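Local coordinates for protein tyrosinase (Burkholderia thailandensis, PDB 5ZRD) that acts as a copper-dependent tyrosinase, hydroxylating monophenols and oxidising the resulting catechols to quinones at a two-copper centre, at residues D16-Y21 with I129-T134; Q135-L140 with Q144-L149; R34-I39 with V112-W117. All coordinates share one frame; numbering follows the deposited sequence.

Overall arrangement
All three contacts lie on one side of the tyrosinase fold, away from the centre of the chain, and neighbouring centres are only 12 to 13 Å apart. Contacts 1 and 3 are buried and small, each setting an N-terminal helix against an irregular segment of the central domain: helix 14-22 reaches a turn with one amide, whereas helix 27-41 uses carbon and sulfur. Contact 2 is partly exposed, larger, and local in sequence; it builds a beta hairpin from backbone bonds, with a salt bridge among its more exposed side chains. Helix 27-41 links contacts 2 and 3, since Trp-36 packs on Leu-149 as well as Met-114. Ile-132 and Asn-147 join contacts 1 and 2.

Contact 1 (D16-Y21 with I129-T134); sequences DLQKRY and IPSILT
Gln-18 spans the gap between the N-terminal helix 14-22 and Pro-130, Ser-131 and Ile-132, which belong to two overlapping turns after helix 122-127 in the tyrosinase central domain. It illustrates how one long polar side chain can join a helix to an irregular segment. CB leaves the helix toward the turn, and CG follows anti to the backbone N (chi1 -163°) with the chain extended beyond it, which carries the amide out from the helix toward the turn. CB and CG pass Ile-132 loosely, CG lying 4.4 Å from Ile-132 CG2. The carboxamide carbon comes closer: CD is 3.6 Å from the backbone N of Ile-132. At the tip, the two ends of the amide are probably exchanged in the model. The atom modelled as OE1 approaches Ser-131 OG to 2.7 Å, and whichever atom forms the other end lies near Pro-130 and the methyl branch of Ile-132. The side chains of Gln-18 and Ile-132 run antiparallel alongside one another, and the far end of Ile-132 reaches Leu-29 of helix 27-41. The turns are closed by backbone bonds from Leu-133 N to Pro-130 O and from Thr-134 N to Ser-131 O. Whichever way the amide is turned, its carbon CD lies 3.7 Å from the branched CB of Ile-132.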
loop_
_atom_site.group_PDB
_atom_site.type_symbol
_atom_site.label_atom_id
_atom_site.label_comp_id
_atom_site.label_asym_id
_atom_site.label_seq_id
_atom_site.Cartn_x
_atom_site.Cartn_y
_atom_site.Cartn_z
ATOM N N ASP A 16 11.668 -10.093 -52.171
ATOM C CA ASP A 16 12.775 -10.192 -53.109
ATOM C C ASP A 16 13.633 -11.441 -52.806
ATOM O O ASP A 16 14.124 -12.066 -53.751
ATOM C CB ASP A 16 13.617 -8.888 -53.084
ATOM C CG ASP A 16 14.821 -8.918 -54.020
ATOM O OD1 ASP A 16 14.590 -9.092 -55.229
ATOM O OD2 ASP A 16 15.975 -8.750 -53.539
ATOM N N LEU A 17 13.827 -11.787 -51.520
ATOM C CA LEU A 17 14.630 -12.959 -51.152
ATOM C C LEU A 17 13.920 -14.249 -51.600
ATOM O O LEU A 17 14.575 -15.241 -51.914
ATOM C CB LEU A 17 14.885 -12.961 -49.643
ATOM C CG LEU A 17 15.713 -11.793 -49.088
ATOM C CD1 LEU A 17 16.228 -12.088 -47.689
ATOM C CD2 LEU A 17 16.892 -11.444 -49.985
ATOM N N GLN A 18 12.588 -14.232 -51.648
ATOM C CA GLN A 18 11.824 -15.419 -51.948
ATOM C C GLN A 18 11.815 -15.638 -53.461
ATOM O O GLN A 18 11.664 -16.755 -53.916
ATOM C CB GLN A 18 10.392 -15.303 -51.430
ATOM C CG GLN A 18 9.659 -16.641 -51.352
ATOM C CD GLN A 18 8.259 -16.549 -50.781
ATOM O OE1 GLN A 18 7.480 -17.489 -50.877
ATOM N NE2 GLN A 18 7.914 -15.423 -50.178
ATOM N N LYS A 19 11.927 -14.560 -54.213
ATOM C CA LYS A 19 11.943 -14.624 -55.661
ATOM C C LYS A 19 13.313 -15.143 -56.117
ATOM O O LYS A 19 13.419 -15.979 -56.984
ATOM C CB LYS A 19 11.660 -13.235 -56.244
ATOM C CG LYS A 19 10.276 -13.053 -56.861
ATOM C CD LYS A 19 9.801 -11.608 -56.920
ATOM C CE LYS A 19 10.867 -10.619 -57.354
ATOM N NZ LYS A 19 10.567 -9.257 -56.858
ATOM N N ARG A 20 14.367 -14.610 -55.527
ATOM C CA ARG A 20 15.708 -15.133 -55.755
ATOM C C ARG A 20 15.712 -16.649 -55.475
ATOM O O ARG A 20 16.127 -17.418 -56.344
ATOM C CB ARG A 20 16.727 -14.298 -54.967
ATOM C CG ARG A 20 16.934 -12.913 -55.571
ATOM C CD ARG A 20 17.533 -11.879 -54.643
ATOM N NE ARG A 20 18.964 -11.689 -54.823
ATOM C CZ ARG A 20 19.551 -10.540 -55.174
ATOM N NH1 ARG A 20 18.827 -9.470 -55.462
ATOM N NH2 ARG A 20 20.873 -10.466 -55.211
ATOM N N TYR A 21 15.194 -17.100 -54.326
ATOM C CA TYR A 21 15.065 -18.553 -54.038
ATOM C C TYR A 21 14.262 -19.274 -55.137
ATOM O O TYR A 21 14.682 -20.326 -55.585
ATOM C CB TYR A 21 14.410 -18.801 -52.675
ATOM C CG TYR A 21 14.271 -20.256 -52.278
ATOM C CD1 TYR A 21 13.250 -21.061 -52.775
ATOM C CD2 TYR A 21 15.165 -20.830 -51.395
ATOM C CE1 TYR A 21 13.124 -22.392 -52.397
ATOM C CE2 TYR A 21 15.050 -22.155 -51.000
ATOM C CZ TYR A 21 14.039 -22.942 -51.511
ATOM O OH TYR A 21 13.962 -24.236 -51.098
ATOM N N ILE A 129 0.357 -11.530 -47.571
ATOM C CA ILE A 129 1.660 -11.742 -46.957
ATOM C C ILE A 129 2.470 -12.715 -47.822
ATOM O O ILE A 129 1.969 -13.733 -48.246
ATOM C CB ILE A 129 1.518 -12.248 -45.513
ATOM C CG1 ILE A 129 0.521 -11.417 -44.704
ATOM C CG2 ILE A 129 2.885 -12.330 -44.840
ATOM C CD1 ILE A 129 0.368 -11.906 -43.295
ATOM N N PRO A 130 3.743 -12.411 -48.046
ATOM C CA PRO A 130 4.606 -13.374 -48.758
ATOM C C PRO A 130 4.524 -14.764 -48.117
ATOM O O PRO A 130 4.577 -14.841 -46.889
ATOM C CB PRO A 130 6.022 -12.778 -48.610
ATOM C CG PRO A 130 5.770 -11.293 -48.607
ATOM C CD PRO A 130 4.463 -11.145 -47.838
ATOM N N SER A 131 4.437 -15.829 -48.923
ATOM C CA SER A 131 4.191 -17.195 -48.366
ATOM C C SER A 131 5.385 -17.685 -47.527
ATOM O O SER A 131 5.206 -18.555 -46.687
ATOM C CB SER A 131 3.858 -18.182 -49.438
ATOM O OG SER A 131 4.941 -18.276 -50.354
ATOM N N ILE A 132 6.584 -17.125 -47.677
ATOM C CA ILE A 132 7.700 -17.599 -46.816
ATOM C C ILE A 132 7.353 -17.326 -45.352
ATOM O O ILE A 132 7.823 -18.051 -44.504
ATOM C CB ILE A 132 9.071 -16.993 -47.197
ATOM C CG1 ILE A 132 10.217 -17.532 -46.335
ATOM C CG2 ILE A 132 9.036 -15.475 -47.128
ATOM C CD1 ILE A 132 10.363 -19.025 -46.363
ATOM N N LEU A 133 6.564 -16.285 -45.059
ATOM C CA LEU A 133 6.170 -15.933 -43.666
ATOM C C LEU A 133 4.946 -16.739 -43.215
ATOM O O LEU A 133 4.640 -16.713 -42.037
ATOM C CB LEU A 133 5.836 -14.440 -43.565
ATOM C CG LEU A 133 6.933 -13.451 -43.954
ATOM C CD1 LEU A 133 6.491 -12.016 -43.667
ATOM C CD2 LEU A 133 8.226 -13.766 -43.232
ATOM N N THR A 134 4.216 -17.387 -44.113
ATOM C CA THR A 134 2.999 -18.129 -43.681
ATOM C C THR A 134 3.098 -19.651 -43.895
ATOM O O THR A 134 2.395 -20.383 -43.208
ATOM C CB THR A 134 1.755 -17.619 -44.409
ATOM O OG1 THR A 134 1.923 -17.787 -45.822
ATOM C CG2 THR A 134 1.502 -16.162 -44.086
#

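Contact 2 (Q135-L140 with Q144-L149); sequences QEKFEL and QIDNPL
The amide planes of Asn-147 and Gln-135 stand 70° apart, their side chains crossing at about a right angle. Asn-147 ND2 gives a bond to the backbone O of Gln-135, 2.9 Å away and almost within the Asn-147 amide plane. The same nitrogen also donates to Ile-132 O, so two carbonyls grip it. The other arm of the Asn-147 amide, OD1, accepts from the backbone N of Leu-149, two residues on, at 3.0 Å, which is an Asx turn; the N-H comes from well above the carbonyl plane. The Gln-135 amide lies at the edge of the Phe-138 ring, with NE2 in the ring plane, and it is held by a bond from NE2 to Lys-137 O. These side-chain bonds lie at the open end of a beta hairpin whose strands, 137-140 and 143-146, run antiparallel.

Phe-138 and Ile-145 form its hydrogen-bonded pair, joined by Phe-138 N to Ile-145 O at 2.9 Å and Ile-145 N to Phe-138 O at 2.8 Å. One further backbone bond, Asn-147 N to Glu-136 O, follows beyond the strand ends, straight at the hydrogen (174°) but with the donor above the plane of the Glu-136 carbonyl. Lys-137 begins with CG beside its backbone N and then bends at chi2 (-57°), laying the chain alongside Asp-146, where NZ meets OD1 in a salt bridge of 3.0 Å; its methylenes meanwhile cross the amide of Gln-144. On the apolar face Leu-140 CB lies 4.3 Å from Ile-145 CD1. This face rests on helix 27-41, with Phe-138 against Val-33, Leu-140 against Arg-34 and Ile-145 against Val-37, while Leu-149 continues the packing onto Trp-36.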
loop_
_atom_site.group_PDB
_atom_site.type_symbol
_atom_site.label_atom_id
_atom_site.label_comp_id
_atom_site.label_asym_id
_atom_site.label_seq_id
_atom_site.Cartn_x
_atom_site.Cartn_y
_atom_site.Cartn_z
ATOM N N GLN A 135 3.945 -20.130 -44.808
ATOM C CA GLN A 135 3.925 -21.553 -45.198
ATOM C C GLN A 135 4.423 -22.444 -44.050
ATOM O O GLN A 135 5.215 -22.004 -43.183
ATOM C CB GLN A 135 4.747 -21.787 -46.469
ATOM C CG GLN A 135 6.243 -21.730 -46.208
ATOM C CD GLN A 135 7.046 -21.579 -47.475
ATOM O OE1 GLN A 135 6.650 -20.858 -48.381
ATOM N NE2 GLN A 135 8.181 -22.262 -47.540
ATOM N N GLU A 136 3.969 -23.709 -44.116
ATOM C CA GLU A 136 4.117 -24.730 -43.052
ATOM C C GLU A 136 5.554 -25.220 -42.955
ATOM O O GLU A 136 6.029 -25.505 -41.853
ATOM C CB GLU A 136 3.221 -25.948 -43.292
ATOM C CG GLU A 136 1.759 -25.690 -42.943
ATOM C CD GLU A 136 0.885 -26.921 -42.747
ATOM O OE1 GLU A 136 1.346 -28.068 -43.060
ATOM O OE2 GLU A 136 -0.258 -26.729 -42.270
ATOM N N LYS A 137 6.216 -25.294 -44.101
ATOM C CA LYS A 137 7.457 -26.050 -44.234
ATOM C C LYS A 137 8.546 -25.228 -44.914
ATOM O O LYS A 137 8.281 -24.218 -45.570
ATOM C CB LYS A 137 7.221 -27.298 -45.087
ATOM C CG LYS A 137 6.238 -28.292 -44.488
ATOM C CD LYS A 137 6.631 -28.759 -43.109
ATOM C CE LYS A 137 5.673 -29.794 -42.565
ATOM N NZ LYS A 137 6.077 -30.230 -41.206
ATOM N N PHE A 138 9.765 -25.718 -44.760
ATOM C CA PHE A 138 10.885 -25.206 -45.530
ATOM C C PHE A 138 11.908 -26.333 -45.752
ATOM O O PHE A 138 12.114 -27.170 -44.869
ATOM C CB PHE A 138 11.510 -24.026 -44.779
ATOM C CG PHE A 138 12.482 -23.229 -45.604
ATOM C CD1 PHE A 138 12.025 -22.407 -46.624
ATOM C CD2 PHE A 138 13.852 -23.307 -45.361
ATOM C CE1 PHE A 138 12.928 -21.721 -47.422
ATOM C CE2 PHE A 138 14.754 -22.590 -46.137
ATOM C CZ PHE A 138 14.284 -21.796 -47.161
ATOM N N GLU A 139 12.594 -26.309 -46.892
ATOM C CA GLU A 139 13.714 -27.233 -47.161
ATOM C C GLU A 139 15.047 -26.572 -46.764
ATOM O O GLU A 139 15.545 -25.646 -47.426
ATOM C CB GLU A 139 13.685 -27.649 -48.634
ATOM C CG GLU A 139 14.447 -28.933 -48.940
ATOM C CD GLU A 139 13.950 -30.233 -48.308
ATOM O OE1 GLU A 139 12.925 -30.225 -47.579
ATOM O OE2 GLU A 139 14.615 -31.265 -48.533
ATOM N N LEU A 140 15.637 -27.070 -45.683
ATOM C CA LEU A 140 16.974 -26.671 -45.278
ATOM C C LEU A 140 17.884 -27.903 -45.100
ATOM O O LEU A 140 17.519 -28.845 -44.382
ATOM C CB LEU A 140 16.868 -25.895 -43.966
ATOM C CG LEU A 140 18.188 -25.280 -43.525
ATOM C CD1 LEU A 140 18.517 -24.063 -44.383
ATOM C CD2 LEU A 140 18.167 -24.927 -42.044
ATOM N N GLN A 144 13.167 -31.553 -44.818
ATOM C CA GLN A 144 12.011 -30.720 -44.543
ATOM C C GLN A 144 12.033 -30.306 -43.069
ATOM O O GLN A 144 12.301 -31.148 -42.219
ATOM C CB GLN A 144 10.716 -31.461 -44.853
ATOM C CG GLN A 144 10.298 -31.324 -46.305
ATOM C CD GLN A 144 8.851 -30.919 -46.403
ATOM O OE1 GLN A 144 8.030 -31.297 -45.572
ATOM N NE2 GLN A 144 8.534 -30.131 -47.416
ATOM N N ILE A 145 11.776 -29.019 -42.778
ATOM C CA ILE A 145 11.553 -28.580 -41.385
ATOM C C ILE A 145 10.259 -27.780 -41.325
ATOM O O ILE A 145 9.761 -27.331 -42.349
ATOM C CB ILE A 145 12.734 -27.755 -40.835
ATOM C CG1 ILE A 145 12.912 -26.431 -41.589
ATOM C CG2 ILE A 145 14.005 -28.604 -40.841
ATOM C CD1 ILE A 145 13.887 -25.482 -40.950
ATOM N N ASP A 146 9.772 -27.603 -40.102
ATOM C CA ASP A 146 8.767 -26.583 -39.788
ATOM C C ASP A 146 9.392 -25.182 -40.077
ATOM O O ASP A 146 10.537 -24.904 -39.673
ATOM C CB ASP A 146 8.353 -26.692 -38.306
ATOM C CG ASP A 146 7.640 -28.032 -37.969
ATOM O OD1 ASP A 146 7.145 -28.722 -38.884
ATOM O OD2 ASP A 146 7.560 -28.391 -36.778
ATOM N N ASN A 147 8.667 -24.344 -40.812
ATOM C CA ASN A 147 9.061 -22.972 -41.068
ATOM C C ASN A 147 9.112 -22.221 -39.730
ATOM O O ASN A 147 8.099 -22.029 -39.116
ATOM C CB ASN A 147 8.060 -22.310 -42.015
ATOM C CG ASN A 147 8.369 -20.853 -42.309
ATOM O OD1 ASN A 147 9.417 -20.350 -41.931
ATOM N ND2 ASN A 147 7.465 -20.168 -42.978
ATOM N N PRO A 148 10.295 -21.804 -39.267
ATOM C CA PRO A 148 10.338 -21.085 -37.999
ATOM C C PRO A 148 9.633 -19.715 -38.007
ATOM O O PRO A 148 9.412 -19.152 -36.939
ATOM C CB PRO A 148 11.834 -20.838 -37.765
ATOM C CG PRO A 148 12.359 -20.644 -39.148
ATOM C CD PRO A 148 11.539 -21.582 -40.013
ATOM N N LEU A 149 9.283 -19.195 -39.187
ATOM C CA LEU A 149 8.718 -17.837 -39.339
ATOM C C LEU A 149 7.177 -17.832 -39.241
ATOM O O LEU A 149 6.618 -16.754 -39.028
ATOM C CB LEU A 149 9.151 -17.267 -40.695
ATOM C CG LEU A 149 10.626 -17.424 -41.062
ATOM C CD1 LEU A 149 10.906 -16.801 -42.446
ATOM C CD2 LEU A 149 11.488 -16.788 -39.998
#

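Contact 3 (R34-I39 with V112-W117); sequences RAWVGI and VSMPFW
Met-114 sends CG out anti to its own backbone N (chi1 -179°), then bends at chi2 (65°) and again at chi3, and this path delivers its sulfur to the indole edge of Trp-36. The result is a Met-aromatic contact between helix 27-41 and the irregular segment that runs from helix 90-108 to helix 122-127 in the tyrosinase central domain. SD sits 5.0 Å from the centroid of the five-membered ring and 82° off the ring normal, near the ring plane and not over a face. Its nearest ring atom is Trp-36 NE1, at 3.9 Å, with CZ2 next at 4.2 Å. The nitrogen is buried here and has no hydrogen-bonding partner in the model, so the polarisable sulfur is what it meets across this contact. Ile-39, within the same helix, places CD1 over the rim of one indole face.

Other aromatic rings also adjoin the indole: Phe-50 edge-to-face, and, with the planes at a shallow angle, Phe-318, which also touches Met-114 and belongs to helix 315-334, the helix of the copper ligand His-320. The side chains of Met-114 and His-320 are nevertheless about 8 Å apart, and a copper ion is about 13 Å from the Met-114 side chain, too far for the methionine to be a copper ligand; it lies in the surroundings of the site.

A second, purely apolar touch lies at the beginning of the segment. The CB atoms of Ala-35 and Val-112 are each directed toward the opposite segment, and both residues have Leu-105 of helix 90-108 as a neighbour. Val-112 CG1, tucked between its backbone N and carbonyl carbon, ends 4.2 Å from Ala-35 CB.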
loop_
_atom_site.group_PDB
_atom_site.type_symbol
_atom_site.label_atom_id
_atom_site.label_comp_id
_atom_site.label_asym_id
_atom_site.label_seq_id
_atom_site.Cartn_x
_atom_site.Cartn_y
_atom_site.Cartn_z
ATOM N N ARG A 34 17.877 -20.419 -41.475
ATOM C CA ARG A 34 18.802 -21.152 -40.615
ATOM C C ARG A 34 19.067 -20.343 -39.351
ATOM O O ARG A 34 19.185 -20.925 -38.302
ATOM C CB ARG A 34 20.115 -21.479 -41.339
ATOM C CG ARG A 34 21.198 -22.089 -40.448
ATOM C CD ARG A 34 22.508 -22.369 -41.178
ATOM N NE ARG A 34 22.353 -23.495 -42.084
ATOM C CZ ARG A 34 22.271 -23.416 -43.409
ATOM N NH1 ARG A 34 22.065 -24.527 -44.099
ATOM N NH2 ARG A 34 22.396 -22.251 -44.041
ATOM N N ALA A 35 19.180 -19.017 -39.472
ATOM C CA ALA A 35 19.427 -18.125 -38.311
ATOM C C ALA A 35 18.225 -18.123 -37.358
ATOM O O ALA A 35 18.376 -18.097 -36.125
ATOM C CB ALA A 35 19.709 -16.723 -38.801
ATOM N N TRP A 36 17.026 -18.123 -37.935
ATOM C CA TRP A 36 15.821 -18.096 -37.144
ATOM C C TRP A 36 15.652 -19.447 -36.427
ATOM O O TRP A 36 15.270 -19.493 -35.230
ATOM C CB TRP A 36 14.615 -17.750 -38.024
ATOM C CG TRP A 36 14.325 -16.289 -38.100
ATOM C CD1 TRP A 36 14.751 -15.387 -39.036
ATOM C CD2 TRP A 36 13.517 -15.554 -37.179
ATOM N NE1 TRP A 36 14.263 -14.138 -38.754
ATOM C CE2 TRP A 36 13.517 -14.212 -37.611
ATOM C CE3 TRP A 36 12.814 -15.904 -36.027
ATOM C CZ2 TRP A 36 12.813 -13.229 -36.936
ATOM C CZ3 TRP A 36 12.122 -14.932 -35.354
ATOM C CH2 TRP A 36 12.125 -13.617 -35.809
ATOM N N VAL A 37 15.954 -20.551 -37.127
ATOM C CA VAL A 37 15.959 -21.867 -36.443
ATOM C C VAL A 37 16.924 -21.799 -35.249
ATOM O O VAL A 37 16.578 -22.119 -34.112
ATOM C CB VAL A 37 16.310 -23.011 -37.416
ATOM C CG1 VAL A 37 16.464 -24.335 -36.679
ATOM C CG2 VAL A 37 15.275 -23.143 -38.527
ATOM N N GLY A 38 18.117 -21.283 -35.481
ATOM C CA GLY A 38 19.112 -21.225 -34.413
ATOM C C GLY A 38 18.684 -20.397 -33.213
ATOM O O GLY A 38 18.873 -20.829 -32.068
ATOM N N ILE A 39 18.127 -19.198 -33.424
ATOM C CA ILE A 39 17.757 -18.349 -32.239
ATOM C C ILE A 39 16.543 -18.958 -31.534
ATOM O O ILE A 39 16.398 -18.824 -30.319
ATOM C CB ILE A 39 17.571 -16.849 -32.584
ATOM C CG1 ILE A 39 16.367 -16.548 -33.485
ATOM C CG2 ILE A 39 18.854 -16.257 -33.171
ATOM C CD1 ILE A 39 15.907 -15.083 -33.427
ATOM N N VAL A 112 24.406 -12.133 -41.377
ATOM C CA VAL A 112 23.049 -12.211 -41.977
ATOM C C VAL A 112 22.335 -10.882 -41.641
ATOM O O VAL A 112 22.657 -10.219 -40.620
ATOM C CB VAL A 112 22.235 -13.437 -41.511
ATOM C CG1 VAL A 112 21.720 -13.275 -40.101
ATOM C CG2 VAL A 112 21.060 -13.730 -42.430
ATOM N N SER A 113 21.400 -10.511 -42.509
ATOM C CA SER A 113 20.577 -9.295 -42.380
ATOM C C SER A 113 19.087 -9.648 -42.248
ATOM O O SER A 113 18.525 -10.516 -42.971
ATOM C CB SER A 113 20.787 -8.354 -43.561
ATOM O OG SER A 113 22.104 -7.815 -43.527
ATOM N N MET A 114 18.445 -8.909 -41.357
ATOM C CA MET A 114 17.027 -9.047 -41.149
ATOM C C MET A 114 16.309 -8.314 -42.281
ATOM O O MET A 114 16.446 -7.114 -42.403
ATOM C CB MET A 114 16.639 -8.442 -39.796
ATOM C CG MET A 114 15.161 -8.560 -39.478
ATOM S SD MET A 114 14.602 -10.273 -39.288
ATOM C CE MET A 114 12.929 -10.112 -39.911
ATOM N N PRO A 115 15.552 -9.034 -43.110
ATOM C CA PRO A 115 14.862 -8.351 -44.187
ATOM C C PRO A 115 13.557 -7.731 -43.686
ATOM O O PRO A 115 13.208 -7.923 -42.510
ATOM C CB PRO A 115 14.523 -9.443 -45.211
ATOM C CG PRO A 115 14.396 -10.685 -44.376
ATOM C CD PRO A 115 15.277 -10.479 -43.157
ATOM N N PHE A 116 12.874 -7.033 -44.592
ATOM C CA PHE A 116 11.634 -6.333 -44.274
ATOM C C PHE A 116 10.497 -6.921 -45.117
ATOM O O PHE A 116 10.649 -7.229 -46.297
ATOM C CB PHE A 116 11.744 -4.814 -44.469
ATOM C CG PHE A 116 12.163 -4.337 -45.838
ATOM C CD1 PHE A 116 13.506 -4.146 -46.142
ATOM C CD2 PHE A 116 11.223 -4.032 -46.807
ATOM C CE1 PHE A 116 13.905 -3.698 -47.395
ATOM C CE2 PHE A 116 11.619 -3.573 -48.059
ATOM C CZ PHE A 116 12.963 -3.418 -48.356
ATOM N N TRP A 117 9.351 -7.093 -44.488
ATOM C CA TRP A 117 8.125 -7.314 -45.245
ATOM C C TRP A 117 7.676 -5.975 -45.797
ATOM O O TRP A 117 7.198 -5.133 -45.054
ATOM C CB TRP A 117 7.017 -7.937 -44.391
ATOM C CG TRP A 117 5.675 -7.931 -45.053
ATOM C CD1 TRP A 117 5.391 -7.940 -46.388
ATOM C CD2 TRP A 117 4.418 -7.964 -44.382
ATOM N NE1 TRP A 117 4.038 -7.936 -46.590
ATOM C CE2 TRP A 117 3.416 -8.000 -45.378
ATOM C CE3 TRP A 117 4.044 -7.999 -43.044
ATOM C CZ2 TRP A 117 2.057 -7.999 -45.068
ATOM C CZ3 TRP A 117 2.704 -7.999 -42.741
ATOM C CH2 TRP A 117 1.724 -8.012 -43.738
#